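Local atomic coordinates of type VI secretion system component (Escherichia coli O6, PDB entry 2P5Z), a protein that forms part of the type VI secretion apparatus and resembles the phage T4 tail proteins gp27 and gp5, probably serving as a puncturing spike component. Residues A401-L413 / T419-R430. Sequence-based numbering, arbitrary orientation.
Sequences AHIDKDGRYRVNL and TWKPGYESLWVR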
loop_
_atom_site.group_PDB
_atom_site.type_symbol
_atom_site.label_atom_id
_atom_site.label_comp_id
_atom_site.label_asym_id
_atom_site.label_seq_id
_atom_site.Cartn_x
_atom_site.Cartn_y
_atom_site.Cartn_z
ATOM N N ALA A 401 -9.623 -22.829 -39.201
ATOM C CA ALA A 401 -9.127 -21.676 -38.422
ATOM C C ALA A 401 -9.829 -20.432 -38.934
ATOM O O ALA A 401 -9.907 -20.216 -40.145
ATOM C CB ALA A 401 -7.615 -21.476 -38.537
ATOM N N HIS A 402 -10.355 -19.620 -38.024
ATOM C CA HIS A 402 -10.781 -18.284 -38.402
ATOM C C HIS A 402 -9.501 -17.469 -38.398
ATOM O O HIS A 402 -8.875 -17.287 -37.352
ATOM C CB HIS A 402 -11.804 -17.703 -37.424
ATOM C CG HIS A 402 -12.639 -16.600 -38.005
ATOM N ND1 HIS A 402 -13.997 -16.502 -37.787
ATOM C CD2 HIS A 402 -12.312 -15.559 -38.808
ATOM C CE1 HIS A 402 -14.469 -15.443 -38.422
ATOM N NE2 HIS A 402 -13.467 -14.853 -39.049
ATOM N N ILE A 403 -9.100 -17.017 -39.581
ATOM C CA ILE A 403 -7.832 -16.321 -39.752
ATOM C C ILE A 403 -7.949 -15.278 -40.870
ATOM O O ILE A 403 -8.215 -15.609 -42.030
ATOM C CB ILE A 403 -6.647 -17.333 -39.944
ATOM C CG1 ILE A 403 -5.379 -16.641 -40.438
ATOM C CG2 ILE A 403 -7.039 -18.494 -40.859
ATOM C CD1 ILE A 403 -4.166 -17.557 -40.453
ATOM N N ASP A 404 -7.796 -14.009 -40.500
ATOM C CA ASP A 404 -7.931 -12.908 -41.455
ATOM C C ASP A 404 -6.585 -12.532 -42.067
ATOM O O ASP A 404 -5.548 -13.101 -41.706
ATOM C CB ASP A 404 -8.625 -11.685 -40.823
ATOM C CG ASP A 404 -7.786 -11.006 -39.726
ATOM O OD1 ASP A 404 -6.827 -11.615 -39.202
ATOM O OD2 ASP A 404 -8.109 -9.854 -39.370
ATOM N N LYS A 405 -6.606 -11.527 -42.938
ATOM C CA LYS A 405 -5.499 -11.229 -43.849
ATOM C C LYS A 405 -4.233 -10.652 -43.201
ATOM O O LYS A 405 -3.639 -9.709 -43.725
ATOM C CB LYS A 405 -6.006 -10.318 -44.972
ATOM C CG LYS A 405 -7.500 -10.496 -45.235
ATOM C CD LYS A 405 -7.810 -10.723 -46.709
ATOM C CE LYS A 405 -9.160 -11.427 -46.864
ATOM N NZ LYS A 405 -9.422 -11.841 -48.275
ATOM N N ASP A 406 -3.822 -11.250 -42.079
ATOM C CA ASP A 406 -2.622 -10.855 -41.338
ATOM C C ASP A 406 -2.068 -12.025 -40.521
ATOM O O ASP A 406 -0.888 -12.030 -40.156
ATOM C CB ASP A 406 -2.919 -9.665 -40.416
ATOM C CG ASP A 406 -2.599 -8.323 -41.063
ATOM O OD1 ASP A 406 -1.420 -8.136 -41.515
ATOM O OD2 ASP A 406 -3.527 -7.452 -41.110
ATOM N N GLY A 407 -2.941 -12.999 -40.256
ATOM C CA GLY A 407 -2.655 -14.213 -39.470
ATOM C C GLY A 407 -1.871 -14.135 -38.159
ATOM O O GLY A 407 -0.697 -14.499 -38.161
ATOM N N ARG A 408 -2.441 -13.700 -37.025
ATOM C CA ARG A 408 -3.819 -13.199 -36.763
ATOM C C ARG A 408 -4.995 -14.183 -36.715
ATOM O O ARG A 408 -5.969 -14.046 -37.463
ATOM C CB ARG A 408 -4.169 -11.909 -37.515
ATOM C CG ARG A 408 -3.648 -10.665 -36.877
ATOM C CD ARG A 408 -4.440 -10.321 -35.644
ATOM N NE ARG A 408 -4.652 -8.884 -35.590
ATOM C CZ ARG A 408 -5.710 -8.266 -36.106
ATOM N NH1 ARG A 408 -5.796 -6.952 -36.020
ATOM N NH2 ARG A 408 -6.675 -8.951 -36.704
ATOM N N TYR A 409 -4.904 -15.138 -35.789
ATOM C CA TYR A 409 -6.011 -16.030 -35.449
ATOM C C TYR A 409 -7.048 -15.301 -34.601
ATOM O O TYR A 409 -6.699 -14.393 -33.847
ATOM C CB TYR A 409 -5.499 -17.212 -34.639
ATOM C CG TYR A 409 -4.543 -18.122 -35.369
ATOM C CD1 TYR A 409 -3.160 -17.918 -35.306
ATOM C CD2 TYR A 409 -5.016 -19.208 -36.102
ATOM C CE1 TYR A 409 -2.276 -18.762 -35.968
ATOM C CE2 TYR A 409 -4.141 -20.056 -36.769
ATOM C CZ TYR A 409 -2.773 -19.832 -36.696
ATOM O OH TYR A 409 -1.905 -20.675 -37.356
ATOM N N ARG A 410 -8.318 -15.687 -34.721
ATOM C CA ARG A 410 -9.331 -15.237 -33.762
ATOM C C ARG A 410 -9.469 -16.280 -32.671
ATOM O O ARG A 410 -9.806 -17.437 -32.924
ATOM C CB ARG A 410 -10.701 -14.952 -34.387
ATOM C CG ARG A 410 -11.761 -14.624 -33.327
ATOM C CD ARG A 410 -13.036 -14.025 -33.896
ATOM N NE ARG A 410 -13.887 -15.025 -34.540
ATOM C CZ ARG A 410 -14.777 -15.790 -33.908
ATOM N NH1 ARG A 410 -14.948 -15.690 -32.594
ATOM N NH2 ARG A 410 -15.495 -16.669 -34.596
ATOM N N VAL A 411 -9.216 -15.853 -31.445
ATOM C CA VAL A 411 -9.101 -16.783 -30.358
ATOM C C VAL A 411 -10.159 -16.487 -29.297
ATOM O O VAL A 411 -10.639 -15.363 -29.180
ATOM C CB VAL A 411 -7.651 -16.785 -29.855
ATOM C CG1 VAL A 411 -7.466 -15.930 -28.604
ATOM C CG2 VAL A 411 -7.201 -18.185 -29.654
ATOM N N ASN A 412 -10.554 -17.515 -28.565
ATOM C CA ASN A 412 -11.673 -17.434 -27.646
ATOM C C ASN A 412 -11.200 -17.861 -26.281
ATOM O O ASN A 412 -10.614 -18.932 -26.153
ATOM C CB ASN A 412 -12.754 -18.400 -28.107
ATOM C CG ASN A 412 -14.111 -18.082 -27.536
ATOM O OD1 ASN A 412 -14.334 -18.169 -26.320
ATOM N ND2 ASN A 412 -15.047 -17.728 -28.418
ATOM N N LEU A 413 -11.455 -17.045 -25.258
ATOM C CA LEU A 413 -10.920 -17.349 -23.916
ATOM C C LEU A 413 -11.914 -17.490 -22.751
ATOM O O LEU A 413 -11.547 -17.334 -21.596
ATOM C CB LEU A 413 -9.683 -16.498 -23.565
ATOM C CG LEU A 413 -9.490 -14.982 -23.514
ATOM C CD1 LEU A 413 -8.353 -14.608 -24.442
ATOM C CD2 LEU A 413 -10.689 -14.224 -23.906
ATOM N N THR A 419 -16.713 -15.651 -16.418
ATOM C CA THR A 419 -16.053 -14.418 -16.010
ATOM C C THR A 419 -16.000 -13.423 -17.171
ATOM O O THR A 419 -15.573 -12.281 -17.004
ATOM C CB THR A 419 -14.628 -14.702 -15.490
ATOM O OG1 THR A 419 -13.891 -15.429 -16.482
ATOM C CG2 THR A 419 -14.685 -15.534 -14.217
ATOM N N TRP A 420 -16.453 -13.870 -18.339
ATOM C CA TRP A 420 -16.440 -13.066 -19.552
ATOM C C TRP A 420 -17.839 -12.601 -19.932
ATOM O O TRP A 420 -18.779 -13.394 -19.924
ATOM C CB TRP A 420 -15.769 -13.836 -20.706
ATOM C CG TRP A 420 -14.323 -14.102 -20.415
ATOM C CD1 TRP A 420 -13.808 -15.182 -19.752
ATOM C CD2 TRP A 420 -13.211 -13.254 -20.724
ATOM N NE1 TRP A 420 -12.437 -15.064 -19.647
ATOM C CE2 TRP A 420 -12.049 -13.887 -20.231
ATOM C CE3 TRP A 420 -13.082 -12.034 -21.384
ATOM C CZ2 TRP A 420 -10.777 -13.328 -20.356
ATOM C CZ3 TRP A 420 -11.806 -11.473 -21.513
ATOM C CH2 TRP A 420 -10.679 -12.118 -20.988
ATOM N N LYS A 421 -17.968 -11.309 -20.237
ATOM C CA LYS A 421 -19.212 -10.746 -20.755
ATOM C C LYS A 421 -19.583 -11.402 -22.094
ATOM O O LYS A 421 -18.700 -11.667 -22.915
ATOM C CB LYS A 421 -19.084 -9.224 -20.906
ATOM C CG LYS A 421 -19.064 -8.463 -19.578
ATOM C CD LYS A 421 -18.855 -6.959 -19.775
ATOM C CE LYS A 421 -18.307 -6.290 -18.512
ATOM N NZ LYS A 421 -17.687 -4.967 -18.812
ATOM N N PRO A 422 -20.884 -11.701 -22.294
ATOM C CA PRO A 422 -21.417 -12.355 -23.494
ATOM C C PRO A 422 -21.020 -11.671 -24.798
ATOM O O PRO A 422 -21.272 -10.476 -24.980
ATOM C CB PRO A 422 -22.933 -12.251 -23.306
ATOM C CG PRO A 422 -23.127 -12.186 -21.834
ATOM C CD PRO A 422 -21.950 -11.418 -21.311
ATOM N N GLY A 423 -20.374 -12.430 -25.681
ATOM C CA GLY A 423 -19.936 -11.921 -26.984
ATOM C C GLY A 423 -18.729 -11.008 -26.905
ATOM O O GLY A 423 -18.382 -10.326 -27.876
ATOM N N TYR A 424 -18.091 -10.989 -25.741
ATOM C CA TYR A 424 -16.935 -10.151 -25.527
ATOM C C TYR A 424 -15.739 -11.008 -25.149
ATOM O O TYR A 424 -14.784 -10.520 -24.543
ATOM C CB TYR A 424 -17.215 -9.138 -24.425
ATOM C CG TYR A 424 -18.141 -8.011 -24.795
ATOM C CD1 TYR A 424 -19.447 -7.988 -24.344
ATOM C CD2 TYR A 424 -17.697 -6.948 -25.556
ATOM C CE1 TYR A 424 -20.293 -6.948 -24.654
ATOM C CE2 TYR A 424 -18.531 -5.898 -25.882
ATOM C CZ TYR A 424 -19.831 -5.894 -25.425
ATOM O OH TYR A 424 -20.674 -4.834 -25.741
ATOM N N GLU A 425 -15.800 -12.280 -25.531
ATOM C CA GLU A 425 -14.800 -13.274 -25.156
ATOM C C GLU A 425 -13.776 -13.499 -26.253
ATOM O O GLU A 425 -12.882 -14.323 -26.104
ATOM C CB GLU A 425 -15.454 -14.627 -24.842
ATOM C CG GLU A 425 -16.853 -14.568 -24.233
ATOM C CD GLU A 425 -17.978 -14.595 -25.272
ATOM O OE1 GLU A 425 -17.675 -14.773 -26.475
ATOM O OE2 GLU A 425 -19.158 -14.424 -24.878
ATOM N N SER A 426 -13.904 -12.805 -27.376
ATOM C CA SER A 426 -13.078 -13.193 -28.504
ATOM C C SER A 426 -11.993 -12.174 -28.852
ATOM O O SER A 426 -12.184 -10.966 -28.729
ATOM C CB SER A 426 -13.945 -13.635 -29.695
ATOM O OG SER A 426 -14.089 -12.621 -30.668
ATOM N N LEU A 427 -10.848 -12.677 -29.291
ATOM C CA LEU A 427 -9.632 -11.892 -29.327
ATOM C C LEU A 427 -8.845 -12.184 -30.597
ATOM O O LEU A 427 -8.614 -13.349 -30.927
ATOM C CB LEU A 427 -8.805 -12.273 -28.100
ATOM C CG LEU A 427 -7.759 -11.376 -27.445
ATOM C CD1 LEU A 427 -6.410 -11.804 -27.879
ATOM C CD2 LEU A 427 -7.977 -9.892 -27.701
ATOM N N TRP A 428 -8.431 -11.131 -31.301
ATOM C CA TRP A 428 -7.662 -11.259 -32.541
ATOM C C TRP A 428 -6.176 -11.219 -32.263
ATOM O O TRP A 428 -5.641 -10.186 -31.885
ATOM C CB TRP A 428 -8.044 -10.159 -33.534
ATOM C CG TRP A 428 -9.340 -10.436 -34.204
ATOM C CD1 TRP A 428 -10.565 -9.940 -33.866
ATOM C CD2 TRP A 428 -9.554 -11.317 -35.314
ATOM N NE1 TRP A 428 -11.532 -10.449 -34.702
ATOM C CE2 TRP A 428 -10.938 -11.293 -35.604
ATOM C CE3 TRP A 428 -8.709 -12.120 -36.098
ATOM C CZ2 TRP A 428 -11.495 -12.038 -36.649
ATOM C CZ3 TRP A 428 -9.265 -12.862 -37.133
ATOM C CH2 TRP A 428 -10.643 -12.811 -37.401
ATOM N N VAL A 429 -5.495 -12.337 -32.481
ATOM C CA VAL A 429 -4.154 -12.482 -31.930
ATOM C C VAL A 429 -3.121 -13.162 -32.860
ATOM O O VAL A 429 -3.452 -14.060 -33.631
ATOM C CB VAL A 429 -4.264 -13.141 -30.520
ATOM C CG1 VAL A 429 -4.456 -14.654 -30.584
ATOM C CG2 VAL A 429 -3.126 -12.755 -29.639
ATOM N N ARG A 430 -1.874 -12.700 -32.801
ATOM C CA ARG A 430 -0.792 -13.284 -33.596
ATOM C C ARG A 430 0.024 -14.277 -32.787
ATOM O O ARG A 430 0.508 -13.951 -31.711
ATOM C CB ARG A 430 0.128 -12.194 -34.146
ATOM C CG ARG A 430 -0.500 -11.394 -35.259
ATOM C CD ARG A 430 0.510 -10.569 -36.028
ATOM N NE ARG A 430 -0.148 -9.714 -37.015
ATOM C CZ ARG A 430 0.491 -8.949 -37.897
ATOM N NH1 ARG A 430 1.819 -8.924 -37.931
ATOM N NH2 ARG A 430 -0.202 -8.208 -38.749
#
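Val411 N gives its hydrogen to Leu427 O at 2.6 Å, and Val411 O receives one from Leu427 N, so this antiparallel pair is bonded both ways. At Tyr409 and Val429 the ladder is less even: Val429 N meets Tyr409 O at 2.7 Å in a nearly straight bond, whereas the return bond, from Tyr409 N to Val429 O, is bent to 124° and weak. Past the end of the strands, Leu413 N still donates to Glu425 O.

Trp428 dominates the face it shares with Arg410. Arg410 CB sits 3.5 Å from the centroid of its six-membered ring and 5° off the normal, a CH-pi contact, while the Asp404 carboxylate lies over the opposite face near the rim. The benzene edge of Trp428 is directed at the face of His402 in an offset edge-to-face pair with planes at 87°. Bends at chi2 and chi3 fold Arg408 back, laying its guanidinium over Trp428 CB; NH2 forms a salt bridge to Asp404 OD2 and NH1 another to Glu162, outside the contact. Asp406 OD1 forms a salt bridge to Arg430 NH2 at 3.0 Å.

On the other face, Val411 CG1 touches Val429 CG1 (3.8 Å), and Pro464 and Ile466 extend this apolar layer. Beyond the strands, Leu413 CD2 rests over the six-membered ring of Trp420, 3.6 Å from its centroid.

Strand 426-429 is the outermost of the injector OB domain's five-stranded antiparallel sheet within this chain, with 409-412 next to it. Their chemistry is two-sided: the valines and Leu427 pack toward strands 387-391 and 464-469, consistent with an OB barrel interior, while the tryptophan lies among charged groups whose opposite signs probably offset one another.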